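Local coordinates for nucleotidyltransferase-like protein (Exiguobacterium sibiricum, PDB 3C18) that probably acts as a nucleotidyltransferase, its nucleotidyltransferase-like domain followed by a helical, probably substrate-binding domain and a helix-turn-helix domain, at residues L121-S126 and A161-L166; H155-L160 and I210-L215; I80-R85 and A170-V175. All blocks are in the same frame, centred on the assembly; numbering follows the deposited sequence.

Contact 1: residues L121-S126 and A161-L166; sequences LQMSLS and ARLSVL
An antiparallel helical hairpin, helix 116-142 followed directly by helix 146-167, forms this part of the YgxA-like substrate-binding domain. Its two segments run at 161° to each other, with axes 9.2 Å apart. The backbones come closest at Ser126 and Leu163, where a residue as small as serine suits the narrow gap: Ser126 OG lies 3.5 Å from Leu163 CB. Leu163 holds CG anti to its backbone N, and its CD1 reaches back over Met123, 3.8 Å from CB of that residue, built as selenomethionine. The flexible chain of Met123 runs past Leu166 in the opposite direction, bringing CG to 3.6 Å from Leu166 CB.

Leu166 buries the most surface here. Its two methyls straddle Gln122: CD1 rests on the backbone carbonyl O at 3.6 Å, while the two side chains cross at about a right angle and CD2 touches Gln122 CB and OE1. The amide end of Gln122 is anchored beyond the pair, through NE2 to Ile80 O. An alanine in place of Leu166 would lack CG and both methyls and would probably loosen the packing against Gln122. At the margin Arg162 CB lies 4.0 Å from Ser126 OG, and the bend at chi3 (49°) places NE beside a bridging water. This water lies 3.2 Å from Ser126 OG and accepts a hydrogen bond from Arg162 NE at 2.9 Å, in plane at the guanidinium edge.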
loop_
_atom_site.group_PDB
_atom_site.type_symbol
_atom_site.label_atom_id
_atom_site.label_comp_id
_atom_site.label_asym_id
_atom_site.label_seq_id
_atom_site.Cartn_x
_atom_site.Cartn_y
_atom_site.Cartn_z
ATOM N N LEU A 121 -2.896 16.938 -3.681
ATOM C CA LEU A 121 -2.948 15.543 -4.168
ATOM C C LEU A 121 -2.862 14.594 -2.985
ATOM O O LEU A 121 -3.585 13.600 -2.893
ATOM C CB LEU A 121 -1.799 15.251 -5.141
ATOM C CG LEU A 121 -1.694 13.789 -5.586
ATOM C CD1 LEU A 121 -3.019 13.267 -6.087
ATOM C CD2 LEU A 121 -0.592 13.633 -6.615
ATOM N N GLN A 122 -1.969 14.923 -2.066
ATOM C CA GLN A 122 -1.815 14.128 -0.833
ATOM C C GLN A 122 -3.095 14.127 0.015
ATOM O O GLN A 122 -3.427 13.140 0.683
ATOM C CB GLN A 122 -0.617 14.614 -0.048
ATOM C CG GLN A 122 0.729 14.198 -0.703
ATOM C CD GLN A 122 1.917 14.644 0.067
ATOM O OE1 GLN A 122 1.901 14.638 1.310
ATOM N NE2 GLN A 122 3.002 15.021 -0.659
HETATM N N MSE A 123 -3.809 15.251 -0.009
HETATM C CA MSE A 123 -5.030 15.397 0.766
HETATM C C MSE A 123 -6.098 14.541 0.156
HETATM O O MSE A 123 -6.832 13.894 0.864
HETATM C CB MSE A 123 -5.488 16.853 0.910
HETATM C CG MSE A 123 -4.635 17.657 1.832
HETATM SE SE MSE A 123 -5.450 19.345 2.332
HETATM C CE MSE A 123 -5.399 20.242 0.616
ATOM N N SER A 124 -6.146 14.457 -1.164
ATOM C CA SER A 124 -7.151 13.596 -1.826
ATOM C C SER A 124 -6.853 12.129 -1.576
ATOM O O SER A 124 -7.737 11.343 -1.404
ATOM C CB SER A 124 -7.237 13.855 -3.329
ATOM O OG SER A 124 -7.739 15.175 -3.603
ATOM N N LEU A 125 -5.576 11.772 -1.560
ATOM C CA LEU A 125 -5.172 10.390 -1.292
ATOM C C LEU A 125 -5.487 9.983 0.142
ATOM O O LEU A 125 -5.917 8.891 0.401
ATOM C CB LEU A 125 -3.694 10.169 -1.632
ATOM C CG LEU A 125 -3.397 10.249 -3.154
ATOM C CD1 LEU A 125 -1.892 10.397 -3.493
ATOM C CD2 LEU A 125 -3.948 8.993 -3.825
ATOM N N SER A 126 -5.321 10.905 1.075
ATOM C CA SER A 126 -5.604 10.633 2.491
ATOM C C SER A 126 -7.106 10.517 2.714
ATOM O O SER A 126 -7.628 9.603 3.388
ATOM C CB SER A 126 -5.024 11.772 3.341
ATOM O OG SER A 126 -5.138 11.506 4.717
ATOM N N ALA A 161 -6.197 11.936 10.884
ATOM C CA ALA A 161 -5.120 12.682 11.575
ATOM C C ALA A 161 -4.107 13.171 10.547
ATOM O O ALA A 161 -3.657 14.275 10.596
ATOM C CB ALA A 161 -4.409 11.803 12.581
ATOM N N ARG A 162 -3.770 12.323 9.576
ATOM C CA ARG A 162 -2.797 12.684 8.519
ATOM C C ARG A 162 -3.373 13.792 7.633
ATOM O O ARG A 162 -2.699 14.771 7.310
ATOM C CB ARG A 162 -2.391 11.452 7.687
ATOM C CG ARG A 162 -1.533 10.443 8.480
ATOM C CD ARG A 162 -1.336 9.124 7.744
ATOM N NE ARG A 162 -0.908 9.349 6.376
ATOM C CZ ARG A 162 0.345 9.583 6.009
ATOM N NH1 ARG A 162 1.294 9.632 6.917
ATOM N NH2 ARG A 162 0.639 9.787 4.734
ATOM N N LEU A 163 -4.648 13.665 7.306
ATOM C CA LEU A 163 -5.358 14.677 6.500
ATOM C C LEU A 163 -5.409 15.991 7.220
ATOM O O LEU A 163 -5.144 17.071 6.651
ATOM C CB LEU A 163 -6.766 14.195 6.156
ATOM C CG LEU A 163 -7.670 15.161 5.409
ATOM C CD1 LEU A 163 -7.080 15.649 4.104
ATOM C CD2 LEU A 163 -8.975 14.463 5.176
ATOM N N SER A 164 -5.694 15.911 8.505
ATOM C CA SER A 164 -5.798 17.112 9.333
ATOM C C SER A 164 -4.473 17.856 9.397
ATOM O O SER A 164 -4.428 19.078 9.412
ATOM C CB SER A 164 -6.308 16.750 10.722
ATOM O OG SER A 164 -7.560 16.100 10.595
ATOM N N VAL A 165 -3.390 17.096 9.376
ATOM C CA VAL A 165 -2.040 17.655 9.394
ATOM C C VAL A 165 -1.752 18.333 8.045
ATOM O O VAL A 165 -1.283 19.469 7.988
ATOM C CB VAL A 165 -0.966 16.606 9.718
ATOM C CG1 VAL A 165 0.434 17.169 9.518
ATOM C CG2 VAL A 165 -1.151 16.127 11.149
ATOM N N LEU A 166 -2.044 17.627 6.961
ATOM C CA LEU A 166 -1.884 18.203 5.614
ATOM C C LEU A 166 -2.684 19.499 5.491
ATOM O O LEU A 166 -2.244 20.478 4.918
ATOM C CB LEU A 166 -2.366 17.192 4.550
ATOM C CG LEU A 166 -1.421 16.011 4.258
ATOM C CD1 LEU A 166 -2.201 14.844 3.601
ATOM C CD2 LEU A 166 -0.231 16.442 3.384
HETATM O O HOH W 1 -3.354 8.878 4.954
#

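Contact 2: residues H155-L160 and I210-L215; sequences HALHHL and IGLEHL
Apolar contact carries the whole meeting of 155-160 with 210-215; no hydrogen bond crosses between them. Leu212 is the central piece, with CG anti to its carbonyl carbon, and it spreads its two methyls over segment 155-160. CD1 sits 3.9 Å from Ala156 CB, and CD2 lies 4.0 Å from the same CB, so that the single methyl of the alanine faces the fork of the leucine. Alanine suits this place, its small side chain fitting against both branches of Leu212. CD2 also meets Leu157 CD2 at 3.9 Å, the two side chains crossing obliquely. Leu160 stands with CG anti to its backbone N and slides past Leu212 in the opposite direction. Its CD2 comes within 3.9 Å of Leu215 CD1, those two leucines crossing at about a right angle.

The helices belong to the all-helical bundle of the YgxA-like domain, where segments 155-160 and 210-215 of helices 146-167 and 201-218 run in roughly the same direction, 33° apart with axes separated by 11.0 Å. That spacing is bridged by branched side-chain ends rather than by backbone contact. Further apolar cover comes from helix 185-195, through Leu190 and Leu194 on Leu157 and Val187 on Leu160, while Phe134 of helix 116-142 packs on Leu212.

Aromatic contact occurs on another side of helix 146-167: the ring of His155 meets the His155 ring of the second subunit, planes about 30° apart.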
loop_
_atom_site.group_PDB
_atom_site.type_symbol
_atom_site.label_atom_id
_atom_site.label_comp_id
_atom_site.label_asym_id
_atom_site.label_seq_id
_atom_site.Cartn_x
_atom_site.Cartn_y
_atom_site.Cartn_z
ATOM N N HIS A 155 -8.065 2.642 11.687
ATOM C CA HIS A 155 -7.287 3.044 10.519
ATOM C C HIS A 155 -7.846 4.335 9.946
ATOM O O HIS A 155 -7.113 5.245 9.573
ATOM C CB HIS A 155 -7.300 1.954 9.452
ATOM C CG HIS A 155 -6.553 0.710 9.833
ATOM N ND1 HIS A 155 -6.192 -0.244 8.911
ATOM C CD2 HIS A 155 -6.096 0.266 11.030
ATOM C CE1 HIS A 155 -5.559 -1.230 9.519
ATOM N NE2 HIS A 155 -5.477 -0.940 10.805
ATOM N N ALA A 156 -9.165 4.428 9.889
ATOM C CA ALA A 156 -9.803 5.645 9.342
ATOM C C ALA A 156 -9.389 6.820 10.164
ATOM O O ALA A 156 -9.133 7.902 9.670
ATOM C CB ALA A 156 -11.352 5.533 9.361
ATOM N N LEU A 157 -9.347 6.626 11.461
ATOM C CA LEU A 157 -8.968 7.742 12.363
ATOM C C LEU A 157 -7.530 8.186 12.110
ATOM O O LEU A 157 -7.188 9.356 12.173
ATOM C CB LEU A 157 -9.126 7.338 13.822
ATOM C CG LEU A 157 -10.551 7.362 14.359
ATOM C CD1 LEU A 157 -10.636 6.640 15.683
ATOM C CD2 LEU A 157 -11.032 8.752 14.499
ATOM N N HIS A 158 -6.698 7.223 11.779
ATOM C CA HIS A 158 -5.286 7.490 11.492
ATOM C C HIS A 158 -5.198 8.305 10.188
ATOM O O HIS A 158 -4.475 9.271 10.091
ATOM C CB HIS A 158 -4.486 6.197 11.361
ATOM C CG HIS A 158 -3.015 6.418 11.317
ATOM N ND1 HIS A 158 -2.222 5.981 10.284
ATOM C CD2 HIS A 158 -2.199 7.075 12.173
ATOM C CE1 HIS A 158 -0.973 6.347 10.515
ATOM N NE2 HIS A 158 -0.932 7.006 11.659
ATOM N N HIS A 159 -5.977 7.934 9.187
ATOM C CA HIS A 159 -5.979 8.730 7.939
ATOM C C HIS A 159 -6.489 10.137 8.148
ATOM O O HIS A 159 -6.049 11.084 7.472
ATOM C CB HIS A 159 -6.773 8.056 6.825
ATOM C CG HIS A 159 -6.125 6.807 6.342
ATOM N ND1 HIS A 159 -4.847 6.789 5.833
ATOM C CD2 HIS A 159 -6.553 5.526 6.344
ATOM C CE1 HIS A 159 -4.536 5.550 5.506
ATOM N NE2 HIS A 159 -5.551 4.769 5.812
ATOM N N LEU A 160 -7.423 10.271 9.078
ATOM C CA LEU A 160 -8.051 11.571 9.393
ATOM C C LEU A 160 -7.055 12.515 10.069
ATOM O O LEU A 160 -7.056 13.733 9.857
ATOM C CB LEU A 160 -9.276 11.360 10.286
ATOM C CG LEU A 160 -10.106 12.561 10.786
ATOM C CD1 LEU A 160 -10.840 13.261 9.701
ATOM C CD2 LEU A 160 -11.091 12.137 11.876
ATOM N N ILE A 210 -19.817 7.814 14.441
ATOM C CA ILE A 210 -20.618 9.053 14.426
ATOM C C ILE A 210 -19.683 10.229 14.170
ATOM O O ILE A 210 -19.882 11.015 13.254
ATOM C CB ILE A 210 -21.332 9.304 15.755
ATOM C CG1 ILE A 210 -22.433 8.259 15.965
ATOM C CG2 ILE A 210 -21.919 10.701 15.803
ATOM C CD1 ILE A 210 -23.138 7.936 14.726
ATOM N N GLY A 211 -18.636 10.279 14.979
ATOM C CA GLY A 211 -17.641 11.352 14.920
ATOM C C GLY A 211 -16.938 11.389 13.608
ATOM O O GLY A 211 -16.722 12.442 13.030
ATOM N N LEU A 212 -16.581 10.212 13.110
ATOM C CA LEU A 212 -15.926 10.114 11.801
ATOM C C LEU A 212 -16.806 10.657 10.694
ATOM O O LEU A 212 -16.312 11.256 9.700
ATOM C CB LEU A 212 -15.574 8.666 11.427
ATOM C CG LEU A 212 -14.264 8.060 11.925
ATOM C CD1 LEU A 212 -14.271 6.505 11.812
ATOM C CD2 LEU A 212 -13.114 8.644 11.159
ATOM N N GLU A 213 -18.098 10.376 10.781
ATOM C CA GLU A 213 -18.984 10.713 9.659
ATOM C C GLU A 213 -19.125 12.217 9.598
ATOM O O GLU A 213 -19.208 12.823 8.534
ATOM C CB GLU A 213 -20.346 10.031 9.782
ATOM C CG GLU A 213 -21.242 10.295 8.592
ATOM C CD GLU A 213 -22.496 9.442 8.581
ATOM O OE1 GLU A 213 -22.763 8.780 9.609
ATOM O OE2 GLU A 213 -23.205 9.419 7.546
ATOM N N HIS A 214 -19.111 12.807 10.772
ATOM C CA HIS A 214 -19.214 14.251 10.917
ATOM C C HIS A 214 -17.983 14.944 10.336
ATOM O O HIS A 214 -18.074 15.852 9.520
ATOM C CB HIS A 214 -19.330 14.597 12.390
ATOM C CG HIS A 214 -19.537 16.050 12.663
ATOM N ND1 HIS A 214 -20.525 16.793 12.047
ATOM C CD2 HIS A 214 -18.922 16.888 13.532
ATOM C CE1 HIS A 214 -20.487 18.032 12.501
ATOM N NE2 HIS A 214 -19.526 18.113 13.405
ATOM N N LEU A 215 -16.824 14.498 10.791
ATOM C CA LEU A 215 -15.525 15.090 10.376
ATOM C C LEU A 215 -15.222 14.875 8.897
ATOM O O LEU A 215 -14.519 15.650 8.228
ATOM C CB LEU A 215 -14.392 14.575 11.279
ATOM C CG LEU A 215 -14.576 15.065 12.718
ATOM C CD1 LEU A 215 -13.513 14.603 13.671
ATOM C CD2 LEU A 215 -14.609 16.555 12.716
#

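Contact 3: residues I80-R85 and A170-V175; sequences ILNANR and AHPEVV
Asn82 OD1 is the best-held polar atom, gripped by one hydrogen bond within its own segment. Arg85 NH1 donates to it over 2.7 Å, with an N-H...O angle of 138°. The donor lies in the carbonyl plane on a lone pair of the amide, and OD1 lies close to the guanidinium plane, which helps to set the rotation of both flat groups. Arg85 folds back to make this bond by bends at chi2 and chi3. Asn82 presents its amide with CG anti to the backbone N, and Gln122 packs beside it.

The paired groups face the loop 170-175 by proximity rather than by direct bonding. His171 ND1 stands 3.7 Å from Asn82 OD1, and its CB lies 3.9 Å from Arg85 NH1; the imidazole and guanidinium planes are inclined by 30°. With the arginine so near, protonation of the histidine is probably disfavoured. Phe114 stacks on the same imidazole. Pro172 O lies over one guanidinium face, 4.0 Å from Arg85 NE and offset toward the rim, while Asn82 ND2 approaches Pro172 O to 3.5 Å without forming a hydrogen bond. Proline suits this extended backbone, where no helical N-H is needed, and Gln179 pins the loop through His171 O and Glu173 N. Water 2, at the guanidinium edge, weakly bridges Arg85 NE and Val174 N. Glu173 OE2 is 4.8 Å from Arg85 NH2, too far for a salt bridge, though the opposite charges probably attract weakly.

Asparagine tolerates positive phi well, which fits Asn82 as the C-prime residue of a Schellman motif ending helix 72-81. Asn84 then N-caps the next helix through its side chain. The whole is a helix-to-helix turn of the nucleotidyltransferase-like domain docked on a loop of the YgxA-like domain, probably substrate-binding.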
loop_
_atom_site.group_PDB
_atom_site.type_symbol
_atom_site.label_atom_id
_atom_site.label_comp_id
_atom_site.label_asym_id
_atom_site.label_seq_id
_atom_site.Cartn_x
_atom_site.Cartn_y
_atom_site.Cartn_z
ATOM N N ILE A 80 6.995 13.666 -4.142
ATOM C CA ILE A 80 5.741 14.340 -4.517
ATOM C C ILE A 80 4.598 13.826 -3.668
ATOM O O ILE A 80 3.707 14.571 -3.273
ATOM C CB ILE A 80 5.400 14.141 -6.012
ATOM C CG1 ILE A 80 6.253 15.094 -6.858
ATOM C CG2 ILE A 80 3.924 14.410 -6.284
ATOM C CD1 ILE A 80 6.036 14.935 -8.364
ATOM N N LEU A 81 4.660 12.529 -3.383
ATOM C CA LEU A 81 3.600 11.823 -2.692
ATOM C C LEU A 81 3.883 11.681 -1.206
ATOM O O LEU A 81 3.036 11.237 -0.459
ATOM C CB LEU A 81 3.368 10.436 -3.288
ATOM C CG LEU A 81 2.985 10.349 -4.762
ATOM C CD1 LEU A 81 2.830 8.932 -5.274
ATOM C CD2 LEU A 81 1.685 11.117 -4.876
ATOM N N ASN A 82 5.082 12.079 -0.806
ATOM C CA ASN A 82 5.510 11.915 0.587
ATOM C C ASN A 82 5.447 10.453 0.991
ATOM O O ASN A 82 5.003 10.115 2.090
ATOM C CB ASN A 82 4.598 12.711 1.508
ATOM C CG ASN A 82 5.168 12.886 2.889
ATOM O OD1 ASN A 82 6.356 13.175 3.015
ATOM N ND2 ASN A 82 4.309 12.781 3.944
ATOM N N ALA A 83 5.922 9.604 0.088
ATOM C CA ALA A 83 5.812 8.151 0.202
ATOM C C ALA A 83 7.031 7.477 0.809
ATOM O O ALA A 83 7.046 6.267 0.981
ATOM C CB ALA A 83 5.510 7.545 -1.177
ATOM N N ASN A 84 8.047 8.258 1.156
ATOM C CA ASN A 84 9.320 7.683 1.666
ATOM C C ASN A 84 10.057 8.633 2.574
ATOM O O ASN A 84 10.874 9.413 2.131
ATOM C CB ASN A 84 10.229 7.276 0.494
ATOM C CG ASN A 84 11.413 6.422 0.924
ATOM O OD1 ASN A 84 11.851 6.475 2.062
ATOM N ND2 ASN A 84 11.948 5.645 -0.003
ATOM N N ARG A 85 9.737 8.545 3.855
ATOM C CA ARG A 85 10.245 9.478 4.847
ATOM C C ARG A 85 11.753 9.414 4.985
ATOM O O ARG A 85 12.414 10.433 5.213
ATOM C CB ARG A 85 9.548 9.272 6.210
ATOM C CG ARG A 85 8.032 9.709 6.186
ATOM C CD ARG A 85 7.828 11.140 5.548
ATOM N NE ARG A 85 8.329 12.185 6.445
ATOM C CZ ARG A 85 8.431 13.473 6.131
ATOM N NH1 ARG A 85 8.058 13.891 4.938
ATOM N NH2 ARG A 85 8.917 14.339 7.008
ATOM N N ALA A 170 1.377 20.992 6.708
ATOM C CA ALA A 170 2.561 20.207 7.069
ATOM C C ALA A 170 2.549 18.796 6.528
ATOM O O ALA A 170 1.507 18.200 6.259
ATOM C CB ALA A 170 2.717 20.189 8.590
ATOM N N HIS A 171 3.739 18.257 6.361
ATOM C CA HIS A 171 3.876 16.869 5.971
ATOM C C HIS A 171 3.606 15.992 7.182
ATOM O O HIS A 171 4.153 16.215 8.256
ATOM C CB HIS A 171 5.279 16.553 5.500
ATOM C CG HIS A 171 5.663 17.238 4.237
ATOM N ND1 HIS A 171 5.374 16.710 2.999
ATOM C CD2 HIS A 171 6.342 18.391 4.020
ATOM C CE1 HIS A 171 5.872 17.504 2.065
ATOM N NE2 HIS A 171 6.470 18.528 2.658
ATOM N N PRO A 172 2.745 14.988 7.014
ATOM C CA PRO A 172 2.549 14.093 8.130
ATOM C C PRO A 172 3.806 13.284 8.395
ATOM O O PRO A 172 4.520 12.876 7.453
ATOM C CB PRO A 172 1.426 13.199 7.635
ATOM C CG PRO A 172 0.671 14.047 6.717
ATOM C CD PRO A 172 1.696 14.838 6.002
ATOM N N GLU A 173 4.049 13.062 9.683
ATOM C CA GLU A 173 5.192 12.275 10.141
ATOM C C GLU A 173 4.764 10.978 10.798
ATOM O O GLU A 173 3.582 10.652 10.847
ATOM C CB GLU A 173 6.006 13.072 11.160
ATOM C CG GLU A 173 6.687 14.304 10.583
ATOM C CD GLU A 173 7.197 15.246 11.666
ATOM O OE1 GLU A 173 6.492 15.407 12.701
ATOM O OE2 GLU A 173 8.290 15.831 11.476
ATOM N N VAL A 174 5.749 10.267 11.341
ATOM C CA VAL A 174 5.489 8.992 12.027
ATOM C C VAL A 174 4.706 9.239 13.312
ATOM O O VAL A 174 3.911 8.411 13.742
ATOM C CB VAL A 174 6.795 8.191 12.334
ATOM C CG1 VAL A 174 6.464 6.887 13.061
ATOM C CG2 VAL A 174 7.537 7.881 11.036
ATOM N N VAL A 175 4.936 10.400 13.904
ATOM C CA VAL A 175 4.264 10.773 15.153
ATOM C C VAL A 175 3.116 11.702 14.857
ATOM O O VAL A 175 3.008 12.806 15.393
ATOM C CB VAL A 175 5.197 11.415 16.215
ATOM C CG1 VAL A 175 6.194 10.375 16.709
ATOM C CG2 VAL A 175 5.888 12.698 15.680
HETATM O O HOH W 2 8.489 10.621 9.498
#

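Contacts 1 and 2 share helix 146-167, and their centres lie 12 Å apart. Between them, Ser126 OG packs against His159 O at 2.9 Å. Contact 3 lies 10 Å from contact 1, centre to centre, and encloses it along the chain. The bond from Gln122 to Ile80 ties these two together, so the hairpin of contact 1 is fastened to the end of helix 72-81. On the other side of the joint, Arg162 O packs against Pro172 CG at 3.5 Å. Contacts 2 and 3, with centres 19 Å apart, do not touch, but both reach the second subunit.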